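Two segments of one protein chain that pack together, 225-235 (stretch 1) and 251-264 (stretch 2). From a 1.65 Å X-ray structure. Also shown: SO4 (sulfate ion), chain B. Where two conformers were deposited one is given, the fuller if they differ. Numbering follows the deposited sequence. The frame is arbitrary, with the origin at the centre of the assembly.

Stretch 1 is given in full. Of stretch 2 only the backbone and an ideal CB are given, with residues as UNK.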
ATOM      1  N   PHE A 225      -8.010  -2.963 -10.867  1.00  9.93           N
ATOM      2  CA  PHE A 225      -7.017  -2.275 -11.677  1.00  9.89           C
ATOM      3  C   PHE A 225      -5.633  -2.531 -11.101  1.00  9.74           C
ATOM      4  O   PHE A 225      -5.243  -1.937 -10.094  1.00  9.75           O
ATOM      5  CB  PHE A 225      -7.350  -0.778 -11.768  1.00  9.98           C
ATOM      6  CG  PHE A 225      -8.718  -0.500 -12.335  1.00 10.56           C
ATOM      7  CD1 PHE A 225      -8.909  -0.391 -13.710  1.00 11.47           C
ATOM      8  CD2 PHE A 225      -9.820  -0.360 -11.494  1.00 10.87           C
ATOM      9  CE1 PHE A 225     -10.182  -0.145 -14.240  1.00 12.20           C
ATOM     10  CE2 PHE A 225     -11.093  -0.110 -12.012  1.00 11.45           C
ATOM     11  CZ  PHE A 225     -11.273  -0.003 -13.387  1.00 11.83           C
ATOM     12  N   ILE A 226      -4.917  -3.450 -11.742  1.00  9.62           N
ATOM     13  CA  ILE A 226      -3.610  -3.905 -11.270  1.00  9.34           C
ATOM     14  C   ILE A 226      -2.523  -3.149 -12.025  1.00  9.34           C
ATOM     15  O   ILE A 226      -2.645  -2.922 -13.222  1.00  9.48           O
ATOM     16  CB  ILE A 226      -3.429  -5.442 -11.493  1.00  9.52           C
ATOM     17  CG1 ILE A 226      -4.716  -6.228 -11.168  1.00  9.21           C
ATOM     18  CG2 ILE A 226      -2.219  -5.980 -10.728  1.00  9.15           C
ATOM     19  CD1 ILE A 226      -5.301  -5.998  -9.762  1.00  9.33           C
ATOM     20  N   TYR A 227      -1.467  -2.743 -11.327  1.00  9.19           N
ATOM     21  CA  TYR A 227      -0.339  -2.083 -11.990  1.00  9.28           C
ATOM     22  C   TYR A 227       0.962  -2.446 -11.286  1.00  9.35           C
ATOM     23  O   TYR A 227       0.954  -2.874 -10.130  1.00  9.35           O
ATOM     24  CB  TYR A 227      -0.524  -0.551 -12.042  1.00  9.37           C
ATOM     25  CG  TYR A 227      -0.280   0.127 -10.709  1.00  9.42           C
ATOM     26  CD1 TYR A 227       1.014   0.473 -10.309  1.00  9.76           C
ATOM     27  CD2 TYR A 227      -1.337   0.405  -9.841  1.00  9.66           C
ATOM     28  CE1 TYR A 227       1.249   1.074  -9.082  1.00  9.93           C
ATOM     29  CE2 TYR A 227      -1.112   1.017  -8.611  1.00  9.94           C
ATOM     30  CZ  TYR A 227       0.184   1.345  -8.239  1.00  9.70           C
ATOM     31  OH  TYR A 227       0.423   1.934  -7.019  1.00 10.56           O
ATOM     32  N   CYS A 228       2.077  -2.256 -11.984  1.00  9.55           N
ATOM     33  CA  CYS A 228       3.392  -2.522 -11.419  1.00  9.79           C
ATOM     34  C   CYS A 228       4.465  -1.885 -12.281  1.00 10.16           C
ATOM     35  O   CYS A 228       4.326  -1.808 -13.505  1.00 10.21           O
ATOM     36  CB  CYS A 228       3.639  -4.032 -11.337  1.00  9.95           C
ATOM     37  SG  CYS A 228       5.050  -4.529 -10.318  1.00 10.48           S
ATOM     38  N   GLY A 229       5.530  -1.426 -11.632  1.00 10.17           N
ATOM     39  CA  GLY A 229       6.736  -1.009 -12.342  1.00 10.67           C
ATOM     40  C   GLY A 229       7.444  -2.228 -12.900  1.00 11.25           C
ATOM     41  O   GLY A 229       7.589  -3.242 -12.209  1.00 11.00           O
ATOM     42  N   LYS A 230       7.878  -2.124 -14.154  1.00 11.72           N
ATOM     43  CA  LYS A 230       8.592  -3.209 -14.829  0.50 12.17           C
ATOM     44  C   LYS A 230       9.793  -3.681 -14.010  1.00 12.18           C
ATOM     45  O   LYS A 230      10.083  -4.884 -13.945  1.00 12.34           O
ATOM     46  CB  LYS A 230       9.049  -2.751 -16.218  0.50 12.54           C
ATOM     47  CG  LYS A 230       9.866  -3.778 -16.991  0.50 13.46           C
ATOM     48  CD  LYS A 230      10.406  -3.194 -18.283  0.50 15.07           C
ATOM     49  CE  LYS A 230      11.099  -4.256 -19.108  0.50 16.13           C
ATOM     50  NZ  LYS A 230      11.367  -3.791 -20.495  0.50 16.73           N
ATOM     51  N   HIS A 231      10.475  -2.731 -13.377  1.00 12.02           N
ATOM     52  CA  HIS A 231      11.729  -3.006 -12.684  1.00 12.04           C
ATOM     53  C   HIS A 231      11.609  -3.163 -11.167  1.00 11.68           C
ATOM     54  O   HIS A 231      12.619  -3.133 -10.460  1.00 11.58           O
ATOM     55  CB  HIS A 231      12.750  -1.914 -13.020  1.00 12.31           C
ATOM     56  CG  HIS A 231      12.912  -1.669 -14.487  1.00 13.68           C
ATOM     57  ND1 HIS A 231      13.624  -2.516 -15.309  1.00 14.66           N
ATOM     58  CD2 HIS A 231      12.455  -0.671 -15.280  1.00 14.63           C
ATOM     59  CE1 HIS A 231      13.600  -2.051 -16.546  1.00 15.58           C
ATOM     60  NE2 HIS A 231      12.897  -0.931 -16.555  1.00 15.82           N
ATOM     61  N   ASP A 232      10.385  -3.342 -10.672  1.00 11.37           N
ATOM     62  CA  ASP A 232      10.155  -3.530  -9.237  1.00 11.18           C
ATOM     63  C   ASP A 232      10.937  -4.743  -8.722  1.00 11.41           C
ATOM     64  O   ASP A 232      10.837  -5.835  -9.282  1.00 11.74           O
ATOM     65  CB  ASP A 232       8.655  -3.696  -8.957  1.00 11.19           C
ATOM     66  CG  ASP A 232       8.271  -3.325  -7.531  1.00 11.10           C
ATOM     67  OD1 ASP A 232       9.138  -3.334  -6.628  1.00 11.59           O
ATOM     68  OD2 ASP A 232       7.078  -3.033  -7.312  1.00 10.98           O
ATOM     69  N   VAL A 233      11.729  -4.535  -7.672  1.00 11.34           N
ATOM     70  CA  VAL A 233      12.538  -5.611  -7.085  1.00 11.72           C
ATOM     71  C   VAL A 233      11.988  -6.131  -5.754  1.00 11.13           C
ATOM     72  O   VAL A 233      12.621  -6.961  -5.101  1.00 11.25           O
ATOM     73  CB  VAL A 233      14.042  -5.216  -6.933  1.00 11.90           C
ATOM     74  CG1 VAL A 233      14.659  -4.935  -8.294  1.00 13.50           C
ATOM     75  CG2 VAL A 233      14.213  -4.023  -6.000  1.00 12.90           C
ATOM     76  N   GLN A 234      10.819  -5.643  -5.347  1.00 10.61           N
ATOM     77  CA  GLN A 234      10.202  -6.125  -4.112  1.00 10.42           C
ATOM     78  C   GLN A 234       9.222  -7.255  -4.421  1.00 10.22           C
ATOM     79  O   GLN A 234       9.523  -8.418  -4.147  1.00 10.23           O
ATOM     80  CB  GLN A 234       9.581  -4.975  -3.313  1.00 10.48           C
ATOM     81  CG  GLN A 234      10.645  -4.072  -2.685  1.00 11.33           C
ATOM     82  CD  GLN A 234      10.067  -2.928  -1.880  1.00 12.35           C
ATOM     83  OE1 GLN A 234       9.292  -3.132  -0.945  1.00 15.34           O
ATOM     84  NE2 GLN A 234      10.453  -1.714  -2.234  1.00 12.19           N
ATOM     85  N   CYS A 235       8.069  -6.919  -4.999  1.00  9.92           N
ATOM     86  CA  CYS A 235       7.228  -7.921  -5.660  1.00 10.02           C
ATOM     87  C   CYS A 235       7.477  -7.822  -7.164  1.00  9.90           C
ATOM     88  O   CYS A 235       6.979  -6.897  -7.810  1.00 10.02           O
ATOM     89  CB  CYS A 235       5.741  -7.696  -5.361  1.00  9.82           C
ATOM     90  SG  CYS A 235       5.263  -7.846  -3.624  1.00 11.78           S
ATOM     91  N   UNK A 251      -7.732  -5.567 -15.080  1.00 13.41           N
ATOM     92  CA  UNK A 251      -6.822  -5.052 -16.098  1.00 13.18           C
ATOM     93  C   UNK A 251      -5.421  -4.936 -15.502  1.00 12.76           C
ATOM     94  O   UNK A 251      -5.259  -4.869 -14.280  1.00 12.48           O
ATOM     95  CB  UNK A 251      -7.301  -3.700 -16.630  1.00 13.18           C
ATOM     96  N   UNK A 252      -4.416  -4.916 -16.372  1.00 12.39           N
ATOM     97  CA  UNK A 252      -3.024  -4.800 -15.954  1.00 12.10           C
ATOM     98  C   UNK A 252      -2.343  -3.656 -16.688  1.00 12.14           C
ATOM     99  O   UNK A 252      -2.405  -3.574 -17.917  1.00 12.38           O
ATOM    100  CB  UNK A 252      -2.275  -6.111 -16.201  1.00 12.10           C
ATOM    101  N   UNK A 253      -1.699  -2.775 -15.925  1.00 11.98           N
ATOM    102  CA  UNK A 253      -0.996  -1.625 -16.491  1.00 12.29           C
ATOM    103  C   UNK A 253       0.477  -1.697 -16.118  1.00 12.51           C
ATOM    104  O   UNK A 253       0.827  -1.747 -14.936  1.00 12.43           O
ATOM    105  CB  UNK A 253      -1.611  -0.312 -16.004  1.00 12.29           C
ATOM    106  N   UNK A 254       1.331  -1.707 -17.136  1.00 12.99           N
ATOM    107  CA  UNK A 254       2.770  -1.818 -16.941  1.00 13.36           C
ATOM    108  C   UNK A 254       3.421  -0.445 -16.989  1.00 13.32           C
ATOM    109  O   UNK A 254       3.180   0.335 -17.912  1.00 13.46           O
ATOM    110  CB  UNK A 254       3.388  -2.737 -17.997  1.00 13.36           C
ATOM    111  N   UNK A 255       4.241  -0.155 -15.989  1.00 13.14           N
ATOM    112  CA  UNK A 255       4.997   1.085 -15.964  1.00 13.34           C
ATOM    113  C   UNK A 255       6.446   0.776 -16.337  1.00 13.82           C
ATOM    114  O   UNK A 255       7.232   0.279 -15.528  1.00 13.47           O
ATOM    115  CB  UNK A 255       4.910   1.757 -14.592  1.00 13.34           C
ATOM    116  N   UNK A 256       6.766   1.056 -17.597  1.00 14.62           N
ATOM    117  CA  UNK A 256       8.006   0.598 -18.229  1.00 15.47           C
ATOM    118  C   UNK A 256       9.260   1.274 -17.681  1.00 15.25           C
ATOM    119  O   UNK A 256      10.347   0.695 -17.728  1.00 15.61           O
ATOM    120  CB  UNK A 256       7.928   0.835 -19.739  1.00 15.47           C
ATOM    121  N   UNK A 257       9.105   2.492 -17.164  1.00 15.02           N
ATOM    122  CA  UNK A 257      10.246   3.261 -16.666  0.50 14.81           C
ATOM    123  C   UNK A 257      10.187   3.455 -15.156  1.00 14.25           C
ATOM    124  O   UNK A 257      10.648   4.469 -14.620  1.00 14.20           O
ATOM    125  CB  UNK A 257      10.306   4.623 -17.360  0.50 14.81           C
ATOM    126  N   UNK A 258       9.632   2.461 -14.468  1.00 13.37           N
ATOM    127  CA  UNK A 258       9.467   2.529 -13.021  1.00 12.55           C
ATOM    128  C   UNK A 258      10.015   1.297 -12.327  1.00 12.20           C
ATOM    129  O   UNK A 258       9.985   0.189 -12.875  1.00 12.02           O
ATOM    130  CB  UNK A 258       7.990   2.707 -12.666  1.00 12.55           C
ATOM    131  N   UNK A 259      10.528   1.524 -11.123  1.00 11.73           N
ATOM    132  CA  UNK A 259      10.886   0.449 -10.218  0.50 11.66           C
ATOM    133  C   UNK A 259       9.708   0.197  -9.274  1.00 11.59           C
ATOM    134  O   UNK A 259       8.735  -0.459  -9.656  1.00 12.05           O
ATOM    135  CB  UNK A 259      12.159   0.786  -9.439  0.50 11.66           C
ATOM    136  N   UNK A 260       9.766   0.754  -8.066  1.00 11.31           N
ATOM    137  CA  UNK A 260       8.746   0.498  -7.049  1.00 11.12           C
ATOM    138  C   UNK A 260       7.682   1.589  -6.905  1.00 11.36           C
ATOM    139  O   UNK A 260       6.660   1.364  -6.250  1.00 12.38           O
ATOM    140  CB  UNK A 260       9.433   0.301  -5.696  1.00 11.12           C
ATOM    141  N   UNK A 261       7.898   2.750  -7.526  1.00 11.14           N
ATOM    142  CA  UNK A 261       7.083   3.939  -7.258  0.50 11.04           C
ATOM    143  C   UNK A 261       6.517   4.622  -8.514  1.00 11.11           C
ATOM    144  O   UNK A 261       6.777   5.809  -8.733  1.00 10.98           O
ATOM    145  CB  UNK A 261       7.922   4.953  -6.477  0.50 11.04           C
ATOM    146  N   UNK A 262       5.725   3.895  -9.340  1.00 11.14           N
ATOM    147  CA  UNK A 262       5.231   4.489 -10.602  1.00 11.29           C
ATOM    148  C   UNK A 262       4.484   5.821 -10.467  1.00 11.31           C
ATOM    149  O   UNK A 262       4.557   6.659 -11.371  1.00 11.43           O
ATOM    150  CB  UNK A 262       4.300   3.488 -11.288  1.00 11.29           C
ATOM    151  N   UNK A 263       3.780   6.006  -9.349  1.00 10.80           N
ATOM    152  CA  UNK A 263       3.002   7.224  -9.077  1.00 11.15           C
ATOM    153  C   UNK A 263       3.845   8.504  -9.010  1.00 11.48           C
ATOM    154  O   UNK A 263       3.313   9.601  -9.196  1.00 12.05           O
ATOM    155  CB  UNK A 263       2.246   7.057  -7.757  1.00 11.15           C
ATOM    156  N   UNK A 264       5.148   8.364  -8.745  1.00 11.55           N
ATOM    157  CA  UNK A 264       6.081   9.498  -8.853  1.00 11.87           C
ATOM    158  C   UNK A 264       7.169   9.330  -9.926  1.00 12.01           C
ATOM    159  O   UNK A 264       7.803  10.311 -10.328  1.00 12.49           O
ATOM    160  CB  UNK A 264       6.755   9.722  -7.498  1.00 11.87           C
TER
HETATM  161  S   SO4 B 278       6.181  -1.645   1.338  0.80 18.93           S
HETATM  162  O1  SO4 B 278       6.970  -2.294   2.381  0.80 20.01           O
HETATM  163  O2  SO4 B 278       6.830  -1.845   0.050  0.80 18.57           O
HETATM  164  O3  SO4 B 278       4.837  -2.211   1.332  0.80 16.84           O
HETATM  165  O4  SO4 B 278       6.098  -0.214   1.626  0.80 19.88           O

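Positions 251 to 255 run parallel to the strand 225–229, so their side chains alternate between the face carrying Phe225 and Tyr227 and the face carrying Ile226 and Cys228.

At 251, CB lies on the Phe225 face, 4.7 Å from Phe225 CD1; a beta-branched or small polar residue suits this extended backbone. It is Thr251, whose O accepts from Ile226 N (2.9 Å).

Position 252 turns to the Ile226 face and invites an aliphatic chain. Leu252 brings CD1 to 4.0 Å from Ile226 CG2.

At 253, CB is 4.1 Å from Tyr227 CB, leaving room for Val, Ile or Thr. Thr253 fits, and its OG1 joins Thr251 OG1 and Ile226 O around one water. Its N donates to Ile226 O (2.9 Å) and its O accepts from Cys228 N (3.2 Å), a ladder open to any residue but proline at 253.

Position 254, on the Cys228 face, would take a long chain reaching along Lys230. Lys254 does so, its CE 3.8 Å from Lys230 CG; a water accepts from Lys254 NZ.

At 255, CB returns to the Tyr227 face, 4.0 Å from Gly229 CA, and the apolar surface at Tyr227 CB favours a large apolar group. Phe255 sets CE2 3.7 Å from Tyr227 CB, while its backbone O accepts from Lys230 N (2.8 Å).

Positions 256 to 258 complete a type I turn. CB of 256 points away, yet Lys230 makes an acid attractive: Glu256 OE1 stays 4.2 Å from Lys230 NZ, beyond a salt bridge, with waters between, one of them shared with Lys254 NZ. CB of 257 meets nothing here, so polar residues serve; it is Glu257. At 258 the backbone O receives His231 N (3.0 Å), and CB, 3.9 Å from Gly229 CA, favours something small: Ser258.

At 259, phi/psi of -95/-98 is unusual, and a CB on Gly229 would lie 2.1 Å from this residue's O, a clash. His231 O and Val233 N lie near, so a compact polar side chain is suitable; Asn259 turns its end back, OD1 lying 3.5 Å from Val233 N.

Position 260 has its CB 3.8 Å from Asp232 OD1, asking for a donor: Lys, Arg, Asn or His. His260 ND1 donates to that OD1 (2.9 Å), Gln234 NE2 lies over one ring face, and His260 NE2 makes a weak hydrogen bond to sulfate O2.

At 261, CB finds nothing of stretch 1 within 5.5 Å; Ser, Thr, Asp or Asn is common just before a helix. Asn261 makes no side-chain capping bond. At 262, phi of -55° at a helix start permits proline, and Pro262 CG meets Tyr227 CE1 at 3.9 Å. Position 263 could take a bulky apolar group; Phe263 CD2 lies 3.9 Å from Tyr227 OH. At 264 stretch 1 sets no limit; it is Val264.

Stretch 2 251-264: TLTKFEESNHNPFV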
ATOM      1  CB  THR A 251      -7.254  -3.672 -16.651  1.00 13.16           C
ATOM      2  OG1 THR A 251      -7.182  -2.687 -15.613  1.00 13.28           O
ATOM      3  CG2 THR A 251      -8.670  -3.721 -17.235  1.00 13.83           C
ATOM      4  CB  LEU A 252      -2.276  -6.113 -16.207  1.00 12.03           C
ATOM      5  CG  LEU A 252      -0.780  -6.160 -15.870  1.00 12.00           C
ATOM      6  CD1 LEU A 252      -0.505  -5.942 -14.375  1.00 12.14           C
ATOM      7  CD2 LEU A 252      -0.181  -7.473 -16.346  1.00 12.49           C
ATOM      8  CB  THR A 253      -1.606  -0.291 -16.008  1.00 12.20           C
ATOM      9  OG1 THR A 253      -2.999  -0.259 -16.338  1.00 12.42           O
ATOM     10  CG2 THR A 253      -0.908   0.900 -16.665  1.00 12.57           C
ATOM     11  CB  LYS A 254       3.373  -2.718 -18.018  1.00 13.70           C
ATOM     12  CG  LYS A 254       4.822  -3.094 -17.785  1.00 14.59           C
ATOM     13  CD  LYS A 254       5.273  -4.109 -18.819  1.00 16.76           C
ATOM     14  CE  LYS A 254       6.465  -4.897 -18.324  1.00 17.52           C
ATOM     15  NZ  LYS A 254       6.871  -5.943 -19.303  1.00 18.80           N
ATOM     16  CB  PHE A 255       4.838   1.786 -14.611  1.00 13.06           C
ATOM     17  CG  PHE A 255       3.487   2.427 -14.427  1.00 12.72           C
ATOM     18  CD1 PHE A 255       3.279   3.755 -14.787  1.00 12.77           C
ATOM     19  CD2 PHE A 255       2.413   1.695 -13.919  1.00 12.40           C
ATOM     20  CE1 PHE A 255       2.025   4.352 -14.630  1.00 12.27           C
ATOM     21  CE2 PHE A 255       1.158   2.283 -13.760  1.00 12.57           C
ATOM     22  CZ  PHE A 255       0.965   3.615 -14.115  1.00 11.95           C
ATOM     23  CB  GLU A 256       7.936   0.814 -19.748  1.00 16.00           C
ATOM     24  CG  GLU A 256       6.644   0.337 -20.422  1.00 18.46           C
ATOM     25  CD  GLU A 256       6.610  -1.158 -20.699  1.00 20.91           C
ATOM     26  OE1 GLU A 256       7.633  -1.843 -20.482  1.00 21.87           O
ATOM     27  OE2 GLU A 256       5.548  -1.651 -21.146  1.00 23.21           O
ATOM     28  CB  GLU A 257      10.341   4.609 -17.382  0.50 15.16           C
ATOM     29  CG  GLU A 257      11.108   4.562 -18.688  0.50 16.50           C
ATOM     30  CD  GLU A 257      11.353   5.943 -19.249  0.50 18.23           C
ATOM     31  OE1 GLU A 257      12.499   6.433 -19.144  0.50 19.32           O
ATOM     32  OE2 GLU A 257      10.397   6.550 -19.773  0.50 19.55           O
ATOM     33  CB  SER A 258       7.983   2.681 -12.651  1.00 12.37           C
ATOM     34  OG  SER A 258       7.441   3.896 -13.135  1.00 12.53           O
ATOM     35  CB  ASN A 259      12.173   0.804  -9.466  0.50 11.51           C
ATOM     36  CG  ASN A 259      12.711  -0.346  -8.639  0.50 11.29           C
ATOM     37  OD1 ASN A 259      11.969  -1.014  -7.921  0.50 11.31           O
ATOM     38  ND2 ASN A 259      14.015  -0.573  -8.725  0.50 11.68           N
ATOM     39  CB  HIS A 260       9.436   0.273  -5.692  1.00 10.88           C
ATOM     40  CG  HIS A 260       8.528  -0.254  -4.623  1.00 10.42           C
ATOM     41  ND1 HIS A 260       8.026  -1.536  -4.636  1.00 10.25           N
ATOM     42  CD2 HIS A 260       8.045   0.327  -3.499  1.00 10.09           C
ATOM     43  CE1 HIS A 260       7.267  -1.722  -3.570  1.00 10.06           C
ATOM     44  NE2 HIS A 260       7.262  -0.606  -2.864  1.00 10.34           N
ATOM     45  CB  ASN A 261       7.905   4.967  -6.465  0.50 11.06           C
ATOM     46  CG  ASN A 261       8.298   4.479  -5.079  0.50 11.07           C
ATOM     47  OD1 ASN A 261       7.658   4.827  -4.083  0.50 11.21           O
ATOM     48  ND2 ASN A 261       9.362   3.685  -5.006  0.50 10.84           N
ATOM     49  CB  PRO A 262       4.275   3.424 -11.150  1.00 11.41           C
ATOM     50  CG  PRO A 262       4.683   2.161 -10.493  1.00 11.71           C
ATOM     51  CD  PRO A 262       5.205   2.527  -9.145  1.00 11.22           C
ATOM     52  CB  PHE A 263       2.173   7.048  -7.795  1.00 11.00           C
ATOM     53  CG  PHE A 263       2.906   6.327  -6.703  1.00 10.69           C
ATOM     54  CD1 PHE A 263       3.713   7.028  -5.809  1.00 10.71           C
ATOM     55  CD2 PHE A 263       2.811   4.941  -6.585  1.00 10.44           C
ATOM     56  CE1 PHE A 263       4.408   6.359  -4.804  1.00 10.30           C
ATOM     57  CE2 PHE A 263       3.500   4.263  -5.589  1.00 10.18           C
ATOM     58  CZ  PHE A 263       4.304   4.973  -4.694  1.00 10.50           C
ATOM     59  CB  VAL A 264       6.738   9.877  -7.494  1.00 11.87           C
ATOM     60  CG1 VAL A 264       5.725  10.535  -6.578  1.00 12.41           C
ATOM     61  CG2 VAL A 264       7.385   8.664  -6.823  1.00 11.92           C
TER
HETATM   62  O   HOH W   1      -4.716  -1.674 -14.746  1.00 13.24           O
HETATM   63  O   HOH W   2       5.753  -1.131  -8.745  1.00 11.96           O
HETATM   64  O   HOH W   3       8.109  -4.346 -21.221  1.00 34.71           O
HETATM   65  O   HOH W   4      10.057  -1.380 -21.568  1.00 47.30           O
HETATM   66  O   HOH W   5      12.938   0.361 -19.098  1.00 31.88           O
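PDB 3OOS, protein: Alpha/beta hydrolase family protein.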